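Local coordinates for protein C-1-tetrahydrofolate synthase, cytoplasmic, putative (Trypanosoma brucei, PDB 4CJX) that probably acts as a homodimeric methylenetetrahydrofolate dehydrogenase (NADP+) and methenyltetrahydrofolate cyclohydrolase in one-carbon metabolism, at residues Asp256-Val262 with Arg272-Val277; Leu220-Ala224 with Leu242-Trp247; Val97-Glu103 with His127-Ala133. One frame throughout, in Å; residues are numbered along the deposited sequence.

In the fold
Contacts 1 and 2 both lie in the NAD(P)-binding domain and touch: Asp-276 O probably accepts a hydrogen bond from Val-243 N. Contact 3 lies in the catalytic domain, its centre about 28 Å from that of contact 1 and 38 Å from that of contact 2. Contact 1 is partly buried and joins strands 260-263 and 271-274 by backbone bonds, with an aspartate gripping the chain beyond them. Contact 2 is largely buried and apolar, a tryptophan laid against helix 220-228. Contact 3, also partly buried, joins the starts of helices 99-110 and 130-134, mainly through a glutamine amide. Contact 1 reaches the inhibitor; contact 3 lies away from it and from the NADP(+)-binding residues.

Contact 1. Residues Asp256-Val262 with Arg272-Val277; sequences DVGTTPV and RLVGDV
This contact is the beta hairpin of strands 260-263 and 271-274, together with the residues that lead into its first strand and out of its second. Thr-260 and Val-274 form an antiparallel hydrogen-bonded pair: Thr-260 N to Val-274 O is 3.0 Å, and Val-274 N to Thr-260 O is 2.9 Å. Val-262 and Arg-272 form the next such pair. Between them lies the non-hydrogen-bonded pair Pro-261 and Leu-273. Val-262 CG2 packs on Val-274 CG2 at 3.5 Å, on the same sheet face as Thr-260. On the other face Leu-273 CD2 lies 4.2 Å from Pro-261 CG. Leu-273 also touches the bound inhibitor, and Thr-259 is an NADP(+)-binding residue.

Asp-256 CG stands anti to the backbone N (chi1 -165°), which carries the carboxylate over to Asp-276 and Val-277. Asp-256 OD1 receives Asp-276 N (2.9 Å) on its syn lone pair. Val-277 N reaches OD2 from above the carboxylate plane. OD1 also takes Gly-258 N, an Asx turn. Asp-276 turns its own carboxylate to Ser-235 OG and the backbone N of Ala-237, Gly-238 and Gln-239. One water donates to Val-274 O at 2.6 Å and to Asp-276 OD1. It also bonds Thr-260 OG1.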
ATOM      1  N   ASP B 256      -7.818 -15.349  12.342  1.00 15.11           N
ATOM      2  CA  ASP B 256      -6.647 -15.308  13.189  1.00 15.60           C
ATOM      3  C   ASP B 256      -5.384 -15.755  12.458  1.00 15.92           C
ATOM      4  O   ASP B 256      -5.134 -16.951  12.303  1.00 16.97           O
ATOM      5  CB  ASP B 256      -6.881 -16.175  14.428  1.00 15.98           C
ATOM      6  CG  ASP B 256      -5.879 -15.912  15.515  1.00 16.49           C
ATOM      7  OD1 ASP B 256      -4.896 -15.189  15.247  1.00 16.77           O
ATOM      8  OD2 ASP B 256      -6.066 -16.428  16.655  1.00 17.84           O
ATOM      9  N   VAL B 257      -4.574 -14.788  12.060  1.00 15.91           N
ATOM     10  CA  VAL B 257      -3.310 -15.026  11.354  1.00 16.83           C
ATOM     11  C   VAL B 257      -2.106 -15.209  12.294  1.00 17.76           C
ATOM     12  O   VAL B 257      -1.073 -15.680  11.876  1.00 18.11           O
ATOM     13  CB  VAL B 257      -3.018 -13.859  10.375  1.00 16.91           C
ATOM     14  CG1 VAL B 257      -1.865 -14.204   9.437  1.00 18.36           C
ATOM     15  CG2 VAL B 257      -4.265 -13.534   9.577  1.00 16.76           C
ATOM     16  N   GLY B 258      -2.236 -14.851  13.563  1.00 18.84           N
ATOM     17  CA  GLY B 258      -1.136 -15.013  14.506  1.00 20.13           C
ATOM     18  C   GLY B 258      -0.624 -16.444  14.559  1.00 21.82           C
ATOM     19  O   GLY B 258      -1.409 -17.398  14.541  1.00 22.64           O
ATOM     20  N   THR B 259       0.694 -16.604  14.597  1.00 22.26           N
ATOM     21  CA  THR B 259       1.301 -17.911  14.813  1.00 23.30           C
ATOM     22  C   THR B 259       2.505 -17.690  15.712  1.00 23.05           C
ATOM     23  O   THR B 259       3.633 -17.768  15.235  1.00 24.52           O
ATOM     24  CB  THR B 259       1.836 -18.524  13.501  1.00 25.42           C
ATOM     25  OG1 THR B 259       2.568 -17.515  12.783  1.00 24.67           O
ATOM     26  CG2 THR B 259       0.705 -19.043  12.627  1.00 26.19           C
ATOM     27  N   THR B 260       2.283 -17.397  16.989  1.00 20.95           N
ATOM     28  CA  THR B 260       3.378 -17.083  17.877  1.00 20.77           C
ATOM     29  C   THR B 260       3.807 -18.294  18.739  1.00 20.99           C
ATOM     30  O   THR B 260       2.981 -18.893  19.423  1.00 20.93           O
ATOM     31  CB  THR B 260       3.015 -15.905  18.791  1.00 20.69           C
ATOM     32  OG1 THR B 260       2.681 -14.758  17.994  1.00 20.13           O
ATOM     33  CG2 THR B 260       4.183 -15.572  19.769  1.00 21.23           C
ATOM     34  N   PRO B 261       5.103 -18.653  18.709  1.00 20.94           N
ATOM     35  CA  PRO B 261       5.596 -19.683  19.633  1.00 21.45           C
ATOM     36  C   PRO B 261       5.403 -19.282  21.113  1.00 21.50           C
ATOM     37  O   PRO B 261       5.766 -18.161  21.499  1.00 21.91           O
ATOM     38  CB  PRO B 261       7.081 -19.758  19.308  1.00 22.38           C
ATOM     39  CG  PRO B 261       7.180 -19.317  17.881  1.00 22.03           C
ATOM     40  CD  PRO B 261       6.136 -18.239  17.741  1.00 20.84           C
ATOM     41  N   VAL B 262       4.799 -20.172  21.903  1.00 20.75           N
ATOM     42  CA  VAL B 262       4.602 -19.954  23.336  1.00 20.90           C
ATOM     43  C   VAL B 262       5.089 -21.205  24.064  1.00 21.45           C
ATOM     44  O   VAL B 262       4.748 -22.325  23.682  1.00 21.09           O
ATOM     45  CB  VAL B 262       3.112 -19.640  23.681  1.00 20.04           C
ATOM     46  CG1 VAL B 262       2.911 -19.554  25.183  1.00 20.94           C
ATOM     47  CG2 VAL B 262       2.676 -18.338  23.021  1.00 19.30           C
ATOM     48  N   ARG B 272       4.256 -24.277  21.700  1.00 22.73           N
ATOM     49  CA  ARG B 272       3.051 -24.452  20.911  1.00 22.00           C
ATOM     50  C   ARG B 272       2.850 -23.130  20.154  1.00 20.97           C
ATOM     51  O   ARG B 272       3.351 -22.086  20.579  1.00 20.12           O
ATOM     52  CB  ARG B 272       1.833 -24.762  21.803  1.00 22.16           C
ATOM     53  CG  ARG B 272       1.538 -23.668  22.825  1.00 22.65           C
ATOM     54  CD  ARG B 272       0.349 -23.940  23.763  1.00 23.43           C
ATOM     55  NE  ARG B 272      -0.803 -24.484  23.042  1.00 23.53           N
ATOM     56  CZ  ARG B 272      -1.096 -25.782  22.950  1.00 24.68           C
ATOM     57  NH1 ARG B 272      -0.379 -26.699  23.580  1.00 25.18           N
ATOM     58  NH2 ARG B 272      -2.159 -26.159  22.257  1.00 25.37           N
ATOM     59  N   LEU B 273       2.112 -23.192  19.048  1.00 20.67           N
ATOM     60  CA  LEU B 273       1.696 -22.004  18.296  1.00 20.37           C
ATOM     61  C   LEU B 273       0.376 -21.464  18.810  1.00 19.62           C
ATOM     62  O   LEU B 273      -0.606 -22.202  18.885  1.00 19.79           O
ATOM     63  CB  LEU B 273       1.579 -22.331  16.805  1.00 20.84           C
ATOM     64  CG  LEU B 273       2.912 -22.684  16.160  1.00 22.42           C
ATOM     65  CD1 LEU B 273       2.709 -22.911  14.668  1.00 23.09           C
ATOM     66  CD2 LEU B 273       4.012 -21.643  16.401  1.00 22.42           C
ATOM     67  N   VAL B 274       0.370 -20.178  19.187  1.00 19.36           N
ATOM     68  CA  VAL B 274      -0.800 -19.531  19.764  1.00 18.46           C
ATOM     69  C   VAL B 274      -1.169 -18.335  18.888  1.00 17.29           C
ATOM     70  O   VAL B 274      -0.293 -17.525  18.507  1.00 16.62           O
ATOM     71  CB  VAL B 274      -0.546 -19.081  21.226  1.00 19.55           C
ATOM     72  CG1 VAL B 274      -1.791 -18.471  21.831  1.00 19.55           C
ATOM     73  CG2 VAL B 274      -0.126 -20.253  22.105  1.00 21.26           C
ATOM     74  N   GLY B 275      -2.466 -18.239  18.579  1.00 15.91           N
ATOM     75  CA  GLY B 275      -2.996 -17.193  17.753  1.00 15.14           C
ATOM     76  C   GLY B 275      -3.105 -15.896  18.520  1.00 15.04           C
ATOM     77  O   GLY B 275      -2.898 -15.867  19.754  1.00 15.62           O
ATOM     78  N   ASP B 276      -3.460 -14.832  17.797  1.00 14.36           N
ATOM     79  CA  ASP B 276      -3.713 -13.515  18.397  1.00 14.20           C
ATOM     80  C   ASP B 276      -5.018 -13.421  19.184  1.00 14.23           C
ATOM     81  O   ASP B 276      -5.166 -12.546  20.040  1.00 14.03           O
ATOM     82  CB  ASP B 276      -3.760 -12.444  17.294  1.00 14.04           C
ATOM     83  CG  ASP B 276      -2.398 -12.151  16.691  1.00 14.21           C
ATOM     84  OD1 ASP B 276      -1.376 -12.813  17.005  1.00 14.95           O
ATOM     85  OD2 ASP B 276      -2.343 -11.228  15.896  1.00 14.16           O
ATOM     86  N   VAL B 277      -5.971 -14.304  18.877  1.00 14.22           N
ATOM     87  CA  VAL B 277      -7.324 -14.187  19.409  1.00 14.80           C
ATOM     88  C   VAL B 277      -7.557 -15.112  20.612  1.00 15.33           C
ATOM     89  O   VAL B 277      -7.143 -16.272  20.604  1.00 15.13           O
ATOM     90  CB  VAL B 277      -8.360 -14.529  18.314  1.00 14.76           C
ATOM     91  CG1 VAL B 277      -9.784 -14.478  18.858  1.00 15.37           C
ATOM     92  CG2 VAL B 277      -8.226 -13.570  17.120  1.00 14.66           C
TER
HETATM   93  O   HOH W   1       0.014 -14.998  17.967  1.00 16.10           O

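Contact 2. Residues Leu220-Ala224 with Leu242-Trp247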
ATOM      1  N   LEU B 220      -4.558   0.077  24.038  1.00 25.11           N
ATOM      2  CA  LEU B 220      -5.544  -0.969  24.169  1.00 25.75           C
ATOM      3  C   LEU B 220      -6.970  -0.476  24.150  1.00 24.72           C
ATOM      4  O   LEU B 220      -7.839  -1.163  23.644  1.00 23.23           O
ATOM      5  CB  LEU B 220      -5.339  -1.710  25.489  1.00 28.27           C
ATOM      6  CG  LEU B 220      -5.882  -3.121  25.383  1.00 28.82           C
ATOM      7  CD1 LEU B 220      -4.845  -3.989  24.685  1.00 28.75           C
ATOM      8  CD2 LEU B 220      -6.239  -3.616  26.776  1.00 31.20           C
ATOM      9  N   CYS B 221      -7.204   0.697  24.722  1.00 25.99           N
ATOM     10  CA  CYS B 221      -8.537   1.274  24.728  1.00 26.67           C
ATOM     11  C   CYS B 221      -9.031   1.540  23.296  1.00 24.65           C
ATOM     12  O   CYS B 221     -10.215   1.341  23.005  1.00 22.83           O
ATOM     13  CB  CYS B 221      -8.589   2.533  25.586  1.00 29.32           C
ATOM     14  SG  CYS B 221      -7.535   3.899  25.046  1.00 33.57           S
ATOM     15  N   ASP B 222      -8.107   1.945  22.414  1.00 23.06           N
ATOM     16  CA  ASP B 222      -8.421   2.166  21.008  1.00 21.66           C
ATOM     17  C   ASP B 222      -8.679   0.837  20.278  1.00 19.15           C
ATOM     18  O   ASP B 222      -9.615   0.718  19.505  1.00 17.63           O
ATOM     19  CB  ASP B 222      -7.271   2.907  20.309  1.00 22.52           C
ATOM     20  CG  ASP B 222      -7.104   4.332  20.788  1.00 24.41           C
ATOM     21  OD1 ASP B 222      -8.052   4.885  21.375  1.00 26.89           O
ATOM     22  OD2 ASP B 222      -6.031   4.927  20.554  1.00 25.12           O
ATOM     23  N   ILE B 223      -7.844  -0.164  20.537  1.00 18.09           N
ATOM     24  CA  ILE B 223      -7.987  -1.433  19.860  1.00 16.58           C
ATOM     25  C   ILE B 223      -9.378  -1.990  20.230  1.00 15.99           C
ATOM     26  O   ILE B 223     -10.155  -2.435  19.367  1.00 14.99           O
ATOM     27  CB  ILE B 223      -6.876  -2.432  20.275  1.00 16.76           C
ATOM     28  CG1 ILE B 223      -5.494  -1.951  19.813  1.00 17.16           C
ATOM     29  CG2 ILE B 223      -7.165  -3.822  19.731  1.00 15.65           C
ATOM     30  CD1 ILE B 223      -4.367  -2.897  20.196  1.00 17.40           C
ATOM     31  N   ALA B 224      -9.693  -1.934  21.513  1.00 16.17           N
ATOM     32  CA  ALA B 224     -10.971  -2.454  22.008  1.00 16.22           C
ATOM     33  C   ALA B 224     -12.150  -1.764  21.316  1.00 16.48           C
ATOM     34  O   ALA B 224     -13.072  -2.412  20.818  1.00 15.75           O
ATOM     35  CB  ALA B 224     -11.050  -2.260  23.502  1.00 17.31           C
ATOM     36  N   LEU B 242      -3.971 -11.058  22.190  1.00 18.24           N
ATOM     37  CA  LEU B 242      -4.121  -9.638  21.973  1.00 17.94           C
ATOM     38  C   LEU B 242      -5.599  -9.273  21.832  1.00 17.13           C
ATOM     39  O   LEU B 242      -6.045  -8.313  22.437  1.00 17.40           O
ATOM     40  CB  LEU B 242      -3.376  -9.189  20.710  1.00 17.48           C
ATOM     41  CG  LEU B 242      -3.628  -7.744  20.262  1.00 17.70           C
ATOM     42  CD1 LEU B 242      -3.076  -6.808  21.319  1.00 18.76           C
ATOM     43  CD2 LEU B 242      -2.947  -7.462  18.924  1.00 17.73           C
ATOM     44  N   VAL B 243      -6.322 -10.017  21.005  1.00 15.90           N
ATOM     45  CA  VAL B 243      -7.736  -9.752  20.766  1.00 16.31           C
ATOM     46  C   VAL B 243      -8.592 -10.502  21.779  1.00 16.80           C
ATOM     47  O   VAL B 243      -8.841 -11.707  21.636  1.00 16.45           O
ATOM     48  CB  VAL B 243      -8.168 -10.105  19.326  1.00 15.60           C
ATOM     49  CG1 VAL B 243      -9.650  -9.802  19.099  1.00 15.47           C
ATOM     50  CG2 VAL B 243      -7.293  -9.348  18.329  1.00 15.69           C
ATOM     51  N   ARG B 244      -9.040  -9.759  22.789  1.00 17.97           N
ATOM     52  CA  ARG B 244      -9.976 -10.264  23.795  1.00 18.82           C
ATOM     53  C   ARG B 244     -11.294 -10.681  23.186  1.00 17.26           C
ATOM     54  O   ARG B 244     -11.849  -9.986  22.363  1.00 15.86           O
ATOM     55  CB  ARG B 244     -10.239  -9.204  24.846  1.00 21.15           C
ATOM     56  CG  ARG B 244      -9.233  -9.164  25.983  1.00 24.75           C
ATOM     57  CD  ARG B 244      -7.864  -8.752  25.511  1.00 26.97           C
ATOM     58  NE  ARG B 244      -7.059  -8.107  26.552  1.00 31.72           N
ATOM     59  CZ  ARG B 244      -5.845  -7.574  26.335  1.00 33.83           C
ATOM     60  NH1 ARG B 244      -5.282  -7.591  25.105  1.00 31.29           N
ATOM     61  NH2 ARG B 244      -5.187  -7.013  27.352  1.00 35.14           N
ATOM     62  N   GLY B 245     -11.807 -11.826  23.610  1.00 17.04           N
ATOM     63  CA  GLY B 245     -13.071 -12.314  23.117  1.00 17.16           C
ATOM     64  C   GLY B 245     -14.258 -11.395  23.300  1.00 17.89           C
ATOM     65  O   GLY B 245     -15.162 -11.352  22.443  1.00 17.05           O
ATOM     66  N   GLU B 246     -14.257 -10.660  24.413  1.00 19.20           N
ATOM     67  CA  GLU B 246     -15.403  -9.841  24.791  1.00 20.83           C
ATOM     68  C   GLU B 246     -15.457  -8.572  23.950  1.00 19.62           C
ATOM     69  O   GLU B 246     -16.445  -7.889  23.955  1.00 19.67           O
ATOM     70  CB  GLU B 246     -15.380  -9.483  26.287  1.00 23.50           C
ATOM     71  CG  GLU B 246     -14.065  -8.884  26.787  1.00 25.56           C
ATOM     72  CD  GLU B 246     -13.030  -9.919  27.302  1.00 28.37           C
ATOM     73  OE1 GLU B 246     -13.022 -11.127  26.873  1.00 28.17           O
ATOM     74  OE2 GLU B 246     -12.186  -9.490  28.146  1.00 31.90           O
ATOM     75  N   TRP B 247     -14.382  -8.239  23.247  1.00 18.13           N
ATOM     76  CA  TRP B 247     -14.449  -7.114  22.306  1.00 17.42           C
ATOM     77  C   TRP B 247     -15.159  -7.487  21.014  1.00 16.73           C
ATOM     78  O   TRP B 247     -15.587  -6.623  20.258  1.00 16.79           O
ATOM     79  CB  TRP B 247     -13.050  -6.644  21.945  1.00 16.99           C
ATOM     80  CG  TRP B 247     -12.200  -6.241  23.079  1.00 17.49           C
ATOM     81  CD1 TRP B 247     -12.598  -5.899  24.362  1.00 18.42           C
ATOM     82  CD2 TRP B 247     -10.803  -6.057  23.032  1.00 17.18           C
ATOM     83  NE1 TRP B 247     -11.504  -5.560  25.107  1.00 18.67           N
ATOM     84  CE2 TRP B 247     -10.389  -5.656  24.313  1.00 18.07           C
ATOM     85  CE3 TRP B 247      -9.842  -6.207  22.019  1.00 16.62           C
ATOM     86  CZ2 TRP B 247      -9.064  -5.396  24.607  1.00 18.32           C
ATOM     87  CZ3 TRP B 247      -8.537  -5.950  22.314  1.00 16.90           C
ATOM     88  CH2 TRP B 247      -8.157  -5.541  23.591  1.00 17.70           C
TER
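The first turn of helix 220-228 faces a loop that ends in the 3-10 segment 245-247, within the NAD(P)-binding domain. The backbones come closest at Ala-224 and Trp-247, whose CA atoms are 5.8 Å apart. They spread to 9.1 Å between the CA atoms of Leu-220 and Leu-242. Side chains bridge the two backbones, and the contacts are almost wholly apolar.

Trp-247 is the centre of it. Its indole lies flat against the helix. Ala-224 CB sits over the five-membered ring, 3.7 Å from the centroid and 16° off the normal, a CH-pi contact. The opposite face is taken by Arg-244 CB, so the ring is sandwiched between helix and loop. Trp-247 CG stands anti to its carbonyl carbon (chi1 -57°), and the six-membered ring extends along the helix toward Leu-220. There Trp-247 CH2 meets Leu-220 CG at 3.8 Å. Trp-247 CZ3 meets Ile-223 CG2 at 3.6 Å. Both carbons approach the ring obliquely, neither over its face nor at its edge. Farther on, the CD1 methyls of Ile-223 and Leu-242 come together at 4.3 Å. Both side chains also pack on Leu-190 of strand 186-190, which joins the contact to the parallel sheet. Leu-242 also touches Ser-216, an NADP(+)-binding residue.

Arg-244 bends at chi2 (66°), and its guanidinium reaches back toward Leu-242. NH1 donates to Leu-242 O at 2.9 Å, with the acceptor close to the guanidinium plane. This bond helps to fix the rotation of the group. Over one guanidinium face lies Leu-220 CD2, 3.6 Å from Arg-244 NH2.

Contact 3. Residues Val97-Glu103 with His127-Ala133. Unlike the reference sequence in segment 97-103: Ala-101 (reference Thr).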
ATOM      1  N   VAL B  97      25.222 -16.995   6.657  1.00 41.21           N
ATOM      2  CA  VAL B  97      25.393 -16.772   5.230  1.00 40.54           C
ATOM      3  C   VAL B  97      25.747 -15.308   4.896  1.00 40.58           C
ATOM      4  O   VAL B  97      25.222 -14.366   5.490  1.00 39.66           O
ATOM      5  CB  VAL B  97      24.192 -17.311   4.413  1.00 38.67           C
ATOM      6  CG1 VAL B  97      22.918 -16.514   4.684  1.00 36.99           C
ATOM      7  CG2 VAL B  97      24.536 -17.350   2.926  1.00 38.53           C
ATOM      8  N   THR B  98      26.691 -15.140   3.973  1.00 41.43           N
ATOM      9  CA  THR B  98      27.097 -13.815   3.520  1.00 41.88           C
ATOM     10  C   THR B  98      26.035 -13.259   2.576  1.00 40.08           C
ATOM     11  O   THR B  98      25.305 -14.018   1.938  1.00 38.49           O
ATOM     12  CB  THR B  98      28.430 -13.883   2.761  1.00 43.56           C
ATOM     13  OG1 THR B  98      28.269 -14.710   1.602  1.00 42.76           O
ATOM     14  CG2 THR B  98      29.532 -14.448   3.643  1.00 45.71           C
ATOM     15  N   GLN B  99      25.952 -11.939   2.483  1.00 40.48           N
ATOM     16  CA  GLN B  99      25.046 -11.317   1.547  1.00 39.80           C
ATOM     17  C   GLN B  99      25.267 -11.936   0.166  1.00 40.06           C
ATOM     18  O   GLN B  99      24.303 -12.344  -0.494  1.00 38.08           O
ATOM     19  CB  GLN B  99      25.271  -9.800   1.499  1.00 41.14           C
ATOM     20  CG  GLN B  99      24.190  -9.010   0.762  1.00 39.99           C
ATOM     21  CD  GLN B  99      22.886  -8.911   1.541  1.00 38.92           C
ATOM     22  OE1 GLN B  99      22.887  -8.849   2.776  1.00 39.77           O
ATOM     23  NE2 GLN B  99      21.761  -8.879   0.820  1.00 37.45           N
ATOM     24  N   GLU B 100      26.537 -12.042  -0.241  1.00 42.53           N
ATOM     25  CA  GLU B 100      26.886 -12.496  -1.587  1.00 43.53           C
ATOM     26  C   GLU B 100      26.441 -13.922  -1.861  1.00 42.59           C
ATOM     27  O   GLU B 100      25.910 -14.207  -2.933  1.00 42.50           O
ATOM     28  CB  GLU B 100      28.395 -12.409  -1.837  1.00 46.94           C
ATOM     29  CG  GLU B 100      28.794 -12.972  -3.197  1.00 48.36           C
ATOM     30  CD  GLU B 100      30.278 -13.124  -3.366  1.00 52.00           C
ATOM     31  OE1 GLU B 100      30.975 -13.375  -2.358  1.00 54.97           O
ATOM     32  OE2 GLU B 100      30.751 -13.009  -4.516  1.00 53.66           O
ATOM     33  N   ALA B 101      26.692 -14.820  -0.913  1.00 42.44           N
ATOM     34  CA  ALA B 101      26.282 -16.219  -1.063  1.00 41.42           C
ATOM     35  C   ALA B 101      24.759 -16.360  -1.199  1.00 38.46           C
ATOM     36  O   ALA B 101      24.278 -17.134  -2.026  1.00 38.11           O
ATOM     37  CB  ALA B 101      26.803 -17.050   0.103  1.00 42.58           C
ATOM     38  N   LEU B 102      24.003 -15.589  -0.420  1.00 36.50           N
ATOM     39  CA  LEU B 102      22.539 -15.615  -0.509  1.00 33.74           C
ATOM     40  C   LEU B 102      22.036 -15.120  -1.872  1.00 32.54           C
ATOM     41  O   LEU B 102      21.190 -15.742  -2.494  1.00 30.82           O
ATOM     42  CB  LEU B 102      21.914 -14.784   0.625  1.00 32.86           C
ATOM     43  CG  LEU B 102      20.388 -14.599   0.608  1.00 30.90           C
ATOM     44  CD1 LEU B 102      19.663 -15.934   0.537  1.00 30.30           C
ATOM     45  CD2 LEU B 102      19.899 -13.818   1.823  1.00 30.62           C
ATOM     46  N   GLU B 103      22.576 -13.997  -2.329  1.00 33.46           N
ATOM     47  CA  GLU B 103      22.198 -13.430  -3.613  1.00 33.13           C
ATOM     48  C   GLU B 103      22.586 -14.335  -4.791  1.00 33.86           C
ATOM     49  O   GLU B 103      21.823 -14.470  -5.748  1.00 33.09           O
ATOM     50  CB  GLU B 103      22.797 -12.034  -3.743  1.00 34.49           C
ATOM     51  CG  GLU B 103      22.201 -11.060  -2.725  1.00 34.26           C
ATOM     52  CD  GLU B 103      22.756  -9.646  -2.799  1.00 35.34           C
ATOM     53  OE1 GLU B 103      23.855  -9.449  -3.324  1.00 37.09           O
ATOM     54  OE2 GLU B 103      22.077  -8.715  -2.316  1.00 34.77           O
ATOM     55  N   HIS B 127      21.850  -9.711  10.293  1.00 42.32           N
ATOM     56  CA  HIS B 127      22.965  -9.064   9.589  1.00 43.75           C
ATOM     57  C   HIS B 127      22.762  -8.941   8.072  1.00 42.75           C
ATOM     58  O   HIS B 127      23.463  -8.172   7.410  1.00 44.03           O
ATOM     59  CB  HIS B 127      24.291  -9.784   9.884  1.00 45.80           C
ATOM     60  CG  HIS B 127      24.535 -11.000   9.039  1.00 45.13           C
ATOM     61  ND1 HIS B 127      23.932 -12.216   9.285  1.00 44.27           N
ATOM     62  CD2 HIS B 127      25.328 -11.188   7.956  1.00 45.30           C
ATOM     63  CE1 HIS B 127      24.337 -13.097   8.386  1.00 44.01           C
ATOM     64  NE2 HIS B 127      25.186 -12.498   7.570  1.00 44.52           N
ATOM     65  N   ILE B 128      21.818  -9.692   7.520  1.00 40.67           N
ATOM     66  CA  ILE B 128      21.527  -9.603   6.099  1.00 39.60           C
ATOM     67  C   ILE B 128      20.730  -8.346   5.765  1.00 38.81           C
ATOM     68  O   ILE B 128      19.899  -7.899   6.542  1.00 38.27           O
ATOM     69  CB  ILE B 128      20.767 -10.854   5.622  1.00 38.24           C
ATOM     70  CG1 ILE B 128      21.719 -12.073   5.588  1.00 39.39           C
ATOM     71  CG2 ILE B 128      20.115 -10.633   4.262  1.00 37.02           C
ATOM     72  CD1 ILE B 128      22.963 -11.912   4.720  1.00 40.40           C
ATOM     73  N   ASP B 129      21.017  -7.780   4.596  1.00 38.77           N
ATOM     74  CA  ASP B 129      20.225  -6.695   4.019  1.00 37.52           C
ATOM     75  C   ASP B 129      19.042  -7.330   3.286  1.00 35.24           C
ATOM     76  O   ASP B 129      19.184  -7.813   2.161  1.00 34.47           O
ATOM     77  CB  ASP B 129      21.117  -5.883   3.064  1.00 38.70           C
ATOM     78  CG  ASP B 129      20.391  -4.717   2.373  1.00 38.60           C
ATOM     79  OD1 ASP B 129      19.134  -4.605   2.391  1.00 36.37           O
ATOM     80  OD2 ASP B 129      21.120  -3.897   1.770  1.00 40.25           O
ATOM     81  N   LYS B 130      17.873  -7.326   3.920  1.00 34.24           N
ATOM     82  CA  LYS B 130      16.720  -8.067   3.403  1.00 32.51           C
ATOM     83  C   LYS B 130      16.224  -7.531   2.059  1.00 31.52           C
ATOM     84  O   LYS B 130      15.902  -8.306   1.149  1.00 30.82           O
ATOM     85  CB  LYS B 130      15.590  -8.049   4.435  1.00 33.02           C
ATOM     86  CG  LYS B 130      14.232  -8.453   3.907  1.00 32.40           C
ATOM     87  CD  LYS B 130      13.166  -8.101   4.909  1.00 33.19           C
ATOM     88  CE  LYS B 130      11.811  -8.572   4.426  1.00 32.68           C
ATOM     89  NZ  LYS B 130      10.753  -8.047   5.336  1.00 33.83           N
ATOM     90  N   VAL B 131      16.139  -6.207   1.938  1.00 31.56           N
ATOM     91  CA  VAL B 131      15.610  -5.585   0.731  1.00 30.52           C
ATOM     92  C   VAL B 131      16.520  -5.888  -0.455  1.00 30.88           C
ATOM     93  O   VAL B 131      16.067  -6.342  -1.511  1.00 30.40           O
ATOM     94  CB  VAL B 131      15.441  -4.066   0.931  1.00 31.72           C
ATOM     95  CG1 VAL B 131      15.133  -3.360  -0.389  1.00 31.65           C
ATOM     96  CG2 VAL B 131      14.333  -3.809   1.946  1.00 31.12           C
ATOM     97  N   ALA B 132      17.813  -5.664  -0.263  1.00 31.68           N
ATOM     98  CA  ALA B 132      18.805  -5.960  -1.282  1.00 32.21           C
ATOM     99  C   ALA B 132      18.637  -7.389  -1.785  1.00 30.96           C
ATOM    100  O   ALA B 132      18.403  -7.615  -2.977  1.00 31.10           O
ATOM    101  CB  ALA B 132      20.207  -5.760  -0.721  1.00 33.68           C
ATOM    102  N   ALA B 133      18.715  -8.340  -0.866  1.00 30.00           N
ATOM    103  CA  ALA B 133      18.634  -9.757  -1.202  1.00 29.28           C
ATOM    104  C   ALA B 133      17.334 -10.108  -1.932  1.00 27.84           C
ATOM    105  O   ALA B 133      17.366 -10.744  -2.991  1.00 27.77           O
ATOM    106  CB  ALA B 133      18.798 -10.617   0.054  1.00 29.28           C
TER
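Gln-99 reaches from the first turn of helix 99-110 to the backbone of Asp-129, at the start of helix 130-134. Its amide bonds through both ends. Gln-99 OE1 accepts from Asp-129 N at 2.8 Å, a nearly straight bond. Gln-99 NE2 donates to Asp-129 O at 3.1 Å. A second NE2 bond, 3.2 Å long, runs to Glu-103 OE2, one turn on in the same helix. Glu-103 OE2 lies near the amide plane of Gln-99, but the donor stands well above the carboxylate plane. These three bonds should hold the amide's rotation. The side chain leaves with CG anti to the backbone N (chi1 -168°) and then bends at chi2, which swings the amide across to the other segment.

The amide and the Asp-129 carboxylate are turned 59° apart. Asp-129 is the N-cap of helix 130-134, its OD1 accepting from Ala-132 N. Its OD2 forms a salt bridge with Arg-159 of the second subunit. Thr-98 caps helix 99-110 in the same way, through OG1 and Ala-101 N.

Leu-102 makes the apolar packing. Its CD2 touches Ile-128 CG2 at 4.0 Å and Ala-133 CB at 3.8 Å. Separately, Ile-128 CD1 lies 3.4 Å from Val-97 O. That carbonyl is met at the edge of the His-127 ring, where NE2 donates to it at 2.8 Å with a bent angle of 136°. Ile-128 CG1 lies over one face of the ring, toward its rim.

The contact thus sets the starts of two helices side by side in the catalytic domain. Helix 99-110 follows edge strand 87-93 of the three-stranded parallel sheet, and helix 130-134 follows the other edge strand, 117-120.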